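PDB 3L48: outer membrane usher protein PapC from Escherichia coli, which serves as an outer-membrane usher that exports and assembles pilus subunits across the membrane, and is represented here by its C-terminal domain. Local coordinates for residues Lys8-Ile13 against Glu72-Asp77; Thr29-Arg34 against Pro52-Ser57. All coordinates share one frame; numbering follows the deposited sequence.

Contact 1. Residues Lys8-Ile13 against Glu72-Asp77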
ATOM      1  N   LYS A   8      -7.579 -10.787   2.382  1.00 47.81           N
ATOM      2  CA  LYS A   8      -7.490  -9.565   3.174  1.00 41.11           C
ATOM      3  C   LYS A   8      -6.108  -9.179   3.707  1.00 30.90           C
ATOM      4  O   LYS A   8      -5.799  -7.995   3.772  1.00 27.61           O
ATOM      5  CB  LYS A   8      -8.539  -9.575   4.287  1.00 47.54           C
ATOM      6  CG  LYS A   8      -9.929  -9.252   3.782  1.00 50.83           C
ATOM      7  CD  LYS A   8     -10.987  -9.814   4.696  1.00 54.33           C
ATOM      8  CE  LYS A   8     -12.346  -9.782   4.023  1.00 56.87           C
ATOM      9  NZ  LYS A   8     -13.321 -10.682   4.704  1.00 56.60           N
ATOM     10  N   ARG A   9      -5.273 -10.140   4.090  1.00 25.67           N
ATOM     11  CA  ARG A   9      -3.899  -9.777   4.444  1.00 21.52           C
ATOM     12  C   ARG A   9      -2.948  -9.888   3.262  1.00 21.98           C
ATOM     13  O   ARG A   9      -2.796 -10.957   2.667  1.00 22.07           O
ATOM     14  CB  ARG A   9      -3.332 -10.578   5.616  1.00 24.55           C
ATOM     15  CG  ARG A   9      -1.848 -10.258   5.815  1.00 28.70           C
ATOM     16  CD  ARG A   9      -1.260 -10.809   7.091  1.00 29.89           C
ATOM     17  NE  ARG A   9      -0.904 -12.216   6.975  1.00 24.08           N
ATOM     18  CZ  ARG A   9      -0.161 -12.866   7.860  1.00 23.92           C
ATOM     19  NH1 ARG A   9       0.314 -12.226   8.919  1.00 27.23           N
ATOM     20  NH2 ARG A   9       0.109 -14.151   7.687  1.00 20.94           N
ATOM     21  N   LEU A  10      -2.292  -8.777   2.938  1.00 18.01           N
ATOM     22  CA  LEU A  10      -1.386  -8.740   1.799  1.00 19.49           C
ATOM     23  C   LEU A  10       0.037  -8.398   2.207  1.00 15.74           C
ATOM     24  O   LEU A  10       0.259  -7.561   3.077  1.00 17.25           O
ATOM     25  CB  LEU A  10      -1.874  -7.728   0.764  1.00 22.35           C
ATOM     26  CG  LEU A  10      -3.274  -7.979   0.209  1.00 23.16           C
ATOM     27  CD1 LEU A  10      -3.548  -7.038  -0.953  1.00 24.34           C
ATOM     28  CD2 LEU A  10      -3.416  -9.433  -0.218  1.00 21.54           C
ATOM     29  N   PHE A  11       0.998  -9.062   1.576  1.00 14.76           N
ATOM     30  CA  PHE A  11       2.400  -8.700   1.715  1.00 11.75           C
ATOM     31  C   PHE A  11       2.756  -7.812   0.529  1.00 18.38           C
ATOM     32  O   PHE A  11       3.061  -8.304  -0.557  1.00 18.32           O
ATOM     33  CB  PHE A  11       3.284  -9.947   1.732  1.00 14.33           C
ATOM     34  CG  PHE A  11       2.873 -10.973   2.754  1.00 15.99           C
ATOM     35  CD1 PHE A  11       2.769 -10.637   4.094  1.00 16.02           C
ATOM     36  CD2 PHE A  11       2.600 -12.277   2.375  1.00 18.43           C
ATOM     37  CE1 PHE A  11       2.393 -11.584   5.041  1.00 16.84           C
ATOM     38  CE2 PHE A  11       2.226 -13.230   3.315  1.00 19.31           C
ATOM     39  CZ  PHE A  11       2.123 -12.882   4.652  1.00 18.80           C
ATOM     40  N   ALA A  12       2.698  -6.501   0.738  1.00 16.40           N
ATOM     41  CA  ALA A  12       2.822  -5.556  -0.367  1.00 17.65           C
ATOM     42  C   ALA A  12       4.247  -5.059  -0.575  1.00 20.50           C
ATOM     43  O   ALA A  12       4.888  -4.556   0.349  1.00 20.91           O
ATOM     44  CB  ALA A  12       1.873  -4.378  -0.171  1.00 16.50           C
ATOM     45  N   ILE A  13       4.739  -5.214  -1.799  1.00 16.78           N
ATOM     46  CA  ILE A  13       6.009  -4.627  -2.190  1.00 14.56           C
ATOM     47  C   ILE A  13       5.709  -3.308  -2.893  1.00 15.73           C
ATOM     48  O   ILE A  13       5.252  -3.289  -4.037  1.00 18.84           O
ATOM     49  CB  ILE A  13       6.807  -5.556  -3.124  1.00 18.37           C
ATOM     50  CG1 ILE A  13       6.927  -6.956  -2.515  1.00 21.26           C
ATOM     51  CG2 ILE A  13       8.192  -4.974  -3.411  1.00 16.65           C
ATOM     52  CD1 ILE A  13       7.572  -6.974  -1.145  1.00 20.54           C
ATOM     53  N   GLU A  72      -8.107  -6.856  -8.236  1.00 34.73           N
ATOM     54  CA  GLU A  72      -9.360  -7.501  -7.872  1.00 39.62           C
ATOM     55  C   GLU A  72      -9.101  -8.957  -7.499  1.00 37.26           C
ATOM     56  O   GLU A  72      -9.910  -9.591  -6.819  1.00 37.20           O
ATOM     57  CB  GLU A  72     -10.339  -7.438  -9.045  1.00 50.08           C
ATOM     58  CG  GLU A  72     -11.792  -7.271  -8.641  1.00 60.83           C
ATOM     59  CD  GLU A  72     -12.131  -5.837  -8.284  1.00 69.35           C
ATOM     60  OE1 GLU A  72     -12.453  -5.578  -7.105  1.00 74.37           O
ATOM     61  OE2 GLU A  72     -12.075  -4.968  -9.181  1.00 70.89           O
ATOM     62  N   THR A  73      -7.964  -9.480  -7.948  1.00 36.38           N
ATOM     63  CA  THR A  73      -7.625 -10.883  -7.741  1.00 35.53           C
ATOM     64  C   THR A  73      -6.758 -11.119  -6.508  1.00 28.75           C
ATOM     65  O   THR A  73      -6.271 -12.226  -6.290  1.00 27.28           O
ATOM     66  CB  THR A  73      -6.912 -11.465  -8.969  1.00 35.89           C
ATOM     67  OG1 THR A  73      -5.812 -10.620  -9.324  1.00 33.43           O
ATOM     68  CG2 THR A  73      -7.872 -11.552 -10.139  1.00 36.63           C
ATOM     69  N   ALA A  74      -6.569 -10.080  -5.705  1.00 22.62           N
ATOM     70  CA  ALA A  74      -5.771 -10.204  -4.495  1.00 24.70           C
ATOM     71  C   ALA A  74      -6.430 -11.163  -3.499  1.00 27.98           C
ATOM     72  O   ALA A  74      -7.626 -11.061  -3.219  1.00 23.74           O
ATOM     73  CB  ALA A  74      -5.553  -8.838  -3.864  1.00 21.00           C
ATOM     74  N   ILE A  75      -5.645 -12.102  -2.977  1.00 28.04           N
ATOM     75  CA  ILE A  75      -6.126 -13.011  -1.942  1.00 23.57           C
ATOM     76  C   ILE A  75      -5.175 -13.021  -0.752  1.00 24.40           C
ATOM     77  O   ILE A  75      -4.066 -12.488  -0.829  1.00 22.38           O
ATOM     78  CB  ILE A  75      -6.332 -14.447  -2.471  1.00 23.38           C
ATOM     79  CG1 ILE A  75      -5.020 -15.022  -3.009  1.00 23.08           C
ATOM     80  CG2 ILE A  75      -7.417 -14.468  -3.537  1.00 22.66           C
ATOM     81  CD1 ILE A  75      -5.149 -16.438  -3.532  1.00 23.71           C
ATOM     82  N   SER A  76      -5.609 -13.637   0.343  1.00 21.81           N
ATOM     83  CA  SER A  76      -4.885 -13.558   1.606  1.00 23.08           C
ATOM     84  C   SER A  76      -3.518 -14.233   1.553  1.00 22.23           C
ATOM     85  O   SER A  76      -3.346 -15.273   0.914  1.00 18.96           O
ATOM     86  CB  SER A  76      -5.727 -14.134   2.749  1.00 28.29           C
ATOM     87  OG  SER A  76      -5.254 -13.670   4.002  1.00 32.15           O
ATOM     88  N   ASP A  77      -2.554 -13.623   2.238  1.00 21.79           N
ATOM     89  CA  ASP A  77      -1.169 -14.091   2.265  1.00 21.45           C
ATOM     90  C   ASP A  77      -0.498 -14.070   0.899  1.00 18.25           C
ATOM     91  O   ASP A  77       0.440 -14.824   0.648  1.00 15.84           O
ATOM     92  CB  ASP A  77      -1.064 -15.482   2.893  1.00 18.80           C
ATOM     93  CG  ASP A  77      -1.040 -15.434   4.409  1.00 20.77           C
ATOM     94  OD1 ASP A  77      -0.695 -16.461   5.028  1.00 26.06           O
ATOM     95  OD2 ASP A  77      -1.358 -14.366   4.978  1.00 17.62           O
TER
HETATM   96  O   HOH W   1      -6.245 -12.503   6.314  1.00 37.05           O
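Asp77 OD2 is gripped by two nitrogens of one guanidinium: Arg9 NE lies 3.0 Å from it and Arg9 NH2 3.1 Å from it, a side-on salt bridge in which both donors end on a single oxygen. OD2 sits almost exactly in the guanidinium plane, while the carboxylate plane is turned 29° from it. The arginine has CG anti to its backbone N (chi1 173°) and bends at chi3; Phe11 CZ lies against one face of the guanidinium, toward its rim. The same ring also meets the backbone of Asp77, with Phe11 CE2 3.6 Å from Asp77 O. The backbones are tied by Asp77 N, which donates to Arg9 O at 2.7 Å. This fastens the loop that precedes strand 78-84 to the residue just before strand 10-16, two strands that run parallel and side by side in one sheet of the Ig-like fold; Phe11 continues the pairing through backbone bonds to Gln78 and Leu80. Ser76 CA adds a C-H...O contact to Arg9 O. Ser76 OG lies 2.8 Å from a water, which accepts a weak bond from Arg9 N. On the buried side Leu10 CD1 packs on Ala74 CB at 4.0 Å, and Leu10 CD2 comes to 3.2 Å from Ile75 O. Leu80, Val50 and Val70 also pack against the Leu10 side chain.

Contact 2. Residues Thr29-Arg34 against Pro52-Ser57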
ATOM      1  N   THR A  29      -3.431   3.586   3.990  1.00 26.16           N
ATOM      2  CA  THR A  29      -4.819   3.725   4.408  1.00 28.12           C
ATOM      3  C   THR A  29      -5.783   3.334   3.299  1.00 33.79           C
ATOM      4  O   THR A  29      -5.496   3.519   2.114  1.00 32.01           O
ATOM      5  CB  THR A  29      -5.132   5.164   4.856  1.00 30.33           C
ATOM      6  OG1 THR A  29      -4.800   6.073   3.802  1.00 27.30           O
ATOM      7  CG2 THR A  29      -4.330   5.525   6.099  1.00 32.31           C
ATOM      8  N   SER A  30      -6.930   2.795   3.698  1.00 37.80           N
ATOM      9  CA  SER A  30      -7.960   2.374   2.756  1.00 40.05           C
ATOM     10  C   SER A  30      -8.757   3.573   2.266  1.00 43.57           C
ATOM     11  O   SER A  30      -8.624   4.677   2.798  1.00 42.11           O
ATOM     12  CB  SER A  30      -8.901   1.364   3.415  1.00 38.83           C
ATOM     13  OG  SER A  30      -9.614   1.963   4.485  1.00 39.07           O
ATOM     14  N   GLU A  31      -9.580   3.353   1.245  1.00 50.79           N
ATOM     15  CA  GLU A  31     -10.477   4.392   0.758  1.00 59.03           C
ATOM     16  C   GLU A  31     -11.261   4.954   1.936  1.00 63.33           C
ATOM     17  O   GLU A  31     -11.459   6.166   2.048  1.00 64.61           O
ATOM     18  CB  GLU A  31     -11.449   3.823  -0.275  1.00 62.86           C
ATOM     19  CG  GLU A  31     -10.787   3.141  -1.461  1.00 64.34           C
ATOM     20  CD  GLU A  31     -11.798   2.557  -2.431  1.00 65.29           C
ATOM     21  OE1 GLU A  31     -12.890   2.148  -1.981  1.00 70.15           O
ATOM     22  OE2 GLU A  31     -11.499   2.500  -3.642  1.00 60.29           O
ATOM     23  N   LYS A  32     -11.698   4.058   2.816  1.00 64.99           N
ATOM     24  CA  LYS A  32     -12.510   4.425   3.970  1.00 65.10           C
ATOM     25  C   LYS A  32     -11.729   5.278   4.967  1.00 61.78           C
ATOM     26  O   LYS A  32     -12.317   5.979   5.789  1.00 64.21           O
ATOM     27  CB  LYS A  32     -13.043   3.166   4.658  1.00 66.80           C
ATOM     28  CG  LYS A  32     -13.680   2.160   3.707  1.00 67.01           C
ATOM     29  N   GLY A  33     -10.403   5.212   4.891  1.00 56.25           N
ATOM     30  CA  GLY A  33      -9.549   5.995   5.768  1.00 49.97           C
ATOM     31  C   GLY A  33      -8.906   5.179   6.876  1.00 41.66           C
ATOM     32  O   GLY A  33      -8.209   5.725   7.735  1.00 40.05           O
ATOM     33  N   ARG A  34      -9.137   3.870   6.855  1.00 33.26           N
ATOM     34  CA  ARG A  34      -8.603   2.979   7.877  1.00 33.96           C
ATOM     35  C   ARG A  34      -7.134   2.649   7.611  1.00 28.90           C
ATOM     36  O   ARG A  34      -6.735   2.411   6.470  1.00 27.48           O
ATOM     37  CB  ARG A  34      -9.427   1.692   7.938  1.00 40.69           C
ATOM     38  CG  ARG A  34     -10.934   1.914   7.974  1.00 47.16           C
ATOM     39  N   PRO A  52     -10.002  -6.437  -1.975  1.00 27.79           N
ATOM     40  CA  PRO A  52      -9.565  -6.547  -3.371  1.00 28.56           C
ATOM     41  C   PRO A  52     -10.269  -5.520  -4.253  1.00 30.16           C
ATOM     42  O   PRO A  52     -11.493  -5.416  -4.215  1.00 33.44           O
ATOM     43  CB  PRO A  52      -9.999  -7.964  -3.760  1.00 29.60           C
ATOM     44  CG  PRO A  52     -10.035  -8.717  -2.463  1.00 26.09           C
ATOM     45  CD  PRO A  52     -10.497  -7.718  -1.440  1.00 26.49           C
ATOM     46  N   GLY A  53      -9.499  -4.762  -5.026  1.00 30.46           N
ATOM     47  CA  GLY A  53     -10.069  -3.796  -5.946  1.00 32.03           C
ATOM     48  C   GLY A  53     -10.092  -2.365  -5.438  1.00 31.25           C
ATOM     49  O   GLY A  53     -10.339  -1.436  -6.209  1.00 33.34           O
ATOM     50  N   GLU A  54      -9.836  -2.174  -4.147  1.00 29.02           N
ATOM     51  CA  GLU A  54      -9.895  -0.836  -3.568  1.00 29.35           C
ATOM     52  C   GLU A  54      -8.642  -0.020  -3.869  1.00 29.52           C
ATOM     53  O   GLU A  54      -7.626  -0.556  -4.311  1.00 27.00           O
ATOM     54  CB  GLU A  54     -10.131  -0.899  -2.057  1.00 30.40           C
ATOM     55  CG  GLU A  54      -8.910  -1.289  -1.246  1.00 33.23           C
ATOM     56  CD  GLU A  54      -9.130  -1.125   0.247  1.00 38.62           C
ATOM     57  OE1 GLU A  54      -9.751  -0.119   0.650  1.00 40.94           O
ATOM     58  OE2 GLU A  54      -8.675  -1.995   1.020  1.00 38.05           O
ATOM     59  N   THR A  55      -8.730   1.282  -3.632  1.00 32.90           N
ATOM     60  CA  THR A  55      -7.596   2.180  -3.805  1.00 31.51           C
ATOM     61  C   THR A  55      -7.028   2.572  -2.448  1.00 32.34           C
ATOM     62  O   THR A  55      -7.737   3.118  -1.602  1.00 33.33           O
ATOM     63  CB  THR A  55      -7.992   3.461  -4.565  1.00 31.24           C
ATOM     64  OG1 THR A  55      -8.466   3.116  -5.872  1.00 34.46           O
ATOM     65  CG2 THR A  55      -6.795   4.400  -4.696  1.00 23.48           C
ATOM     66  N   LEU A  56      -5.750   2.286  -2.239  1.00 29.65           N
ATOM     67  CA  LEU A  56      -5.096   2.648  -0.992  1.00 28.55           C
ATOM     68  C   LEU A  56      -4.245   3.887  -1.205  1.00 29.57           C
ATOM     69  O   LEU A  56      -3.727   4.117  -2.297  1.00 30.20           O
ATOM     70  CB  LEU A  56      -4.222   1.501  -0.484  1.00 28.72           C
ATOM     71  CG  LEU A  56      -4.889   0.134  -0.302  1.00 30.87           C
ATOM     72  CD1 LEU A  56      -3.918  -0.845   0.348  1.00 28.62           C
ATOM     73  CD2 LEU A  56      -6.160   0.250   0.524  1.00 30.02           C
ATOM     74  N   SER A  57      -4.109   4.693  -0.160  1.00 27.60           N
ATOM     75  CA  SER A  57      -3.212   5.836  -0.213  1.00 29.20           C
ATOM     76  C   SER A  57      -2.039   5.611   0.735  1.00 26.86           C
ATOM     77  O   SER A  57      -2.205   5.069   1.829  1.00 26.36           O
ATOM     78  CB  SER A  57      -3.950   7.133   0.127  1.00 33.69           C
ATOM     79  OG  SER A  57      -4.195   7.228   1.516  1.00 43.36           O
TER
HETATM   80  O   HOH W   2      -7.204   7.382   1.970  1.00 48.68           O
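Thr29 and Ser57 form an antiparallel hydrogen-bonded pair where strands 27-29 and 55-59 adjoin in the four-stranded sheet of this Ig-like domain, and just beyond Thr29 a type I turn, Ser30 to Gly33, leads into strand 35-38. The pair is tight: Thr29 N donates to Ser57 O and Ser57 N to Thr29 O, both at 2.9 Å. On the sheet face shared by their side chains, Thr29 OG1 and Ser57 OG are 2.6 Å apart; Thr29 OG1 is also hydrogen-bonded to Asn59 OD1, and Ser57 OG weakly to Asn59 ND2. Leu56 CD2 closes the packing 3.6 Å from Ser30 CA, with Leu36 against both side chains. Glu54 is buried as well; its OE1 lies 3.3 Å from Ser30 CB, and its OE2 accepts from the backbone N of Thr51. An alanine in place of Glu54 would probably leave Thr51 N without this acceptor and open a gap beside Ser30 CB. The other part, around Glu31, is exposed and poorly ordered. Glu31 CG, anti to the carbonyl carbon (chi1 -56°), sits beside the Thr55 backbone, and the side chain runs past Glu54 in the opposite direction, their carboxylates nearly perpendicular at 84°. The turn itself is braced by Ser30 OG, which takes a bond from Arg34 N at 3.1 Å. At the loose end Thr55 N donates to Glu31 OE2 at 3.0 Å, approaching from above the carboxylate plane, 47° out of it.

Contacts 1 and 2 belong to the two different sheets of the domain, their centres about 13 Å apart. Contact 1 joins strand 10-16 to the approach of strand 78-84 in the mixed sheet; contact 2 lies in the antiparallel one, and along the chain both its segments fall between those of contact 1. They touch through 52-57 and 72-77: Glu72 OE1 lies 3.2 Å from Gly53 CA, and Ala74 O is 3.4 Å from Pro52 CG, both as packing. Val70 links them too, packing on Leu10 and pairing by backbone with Glu54. A bound cobalt ion lies about 7 Å from the Thr29 side chain of contact 2.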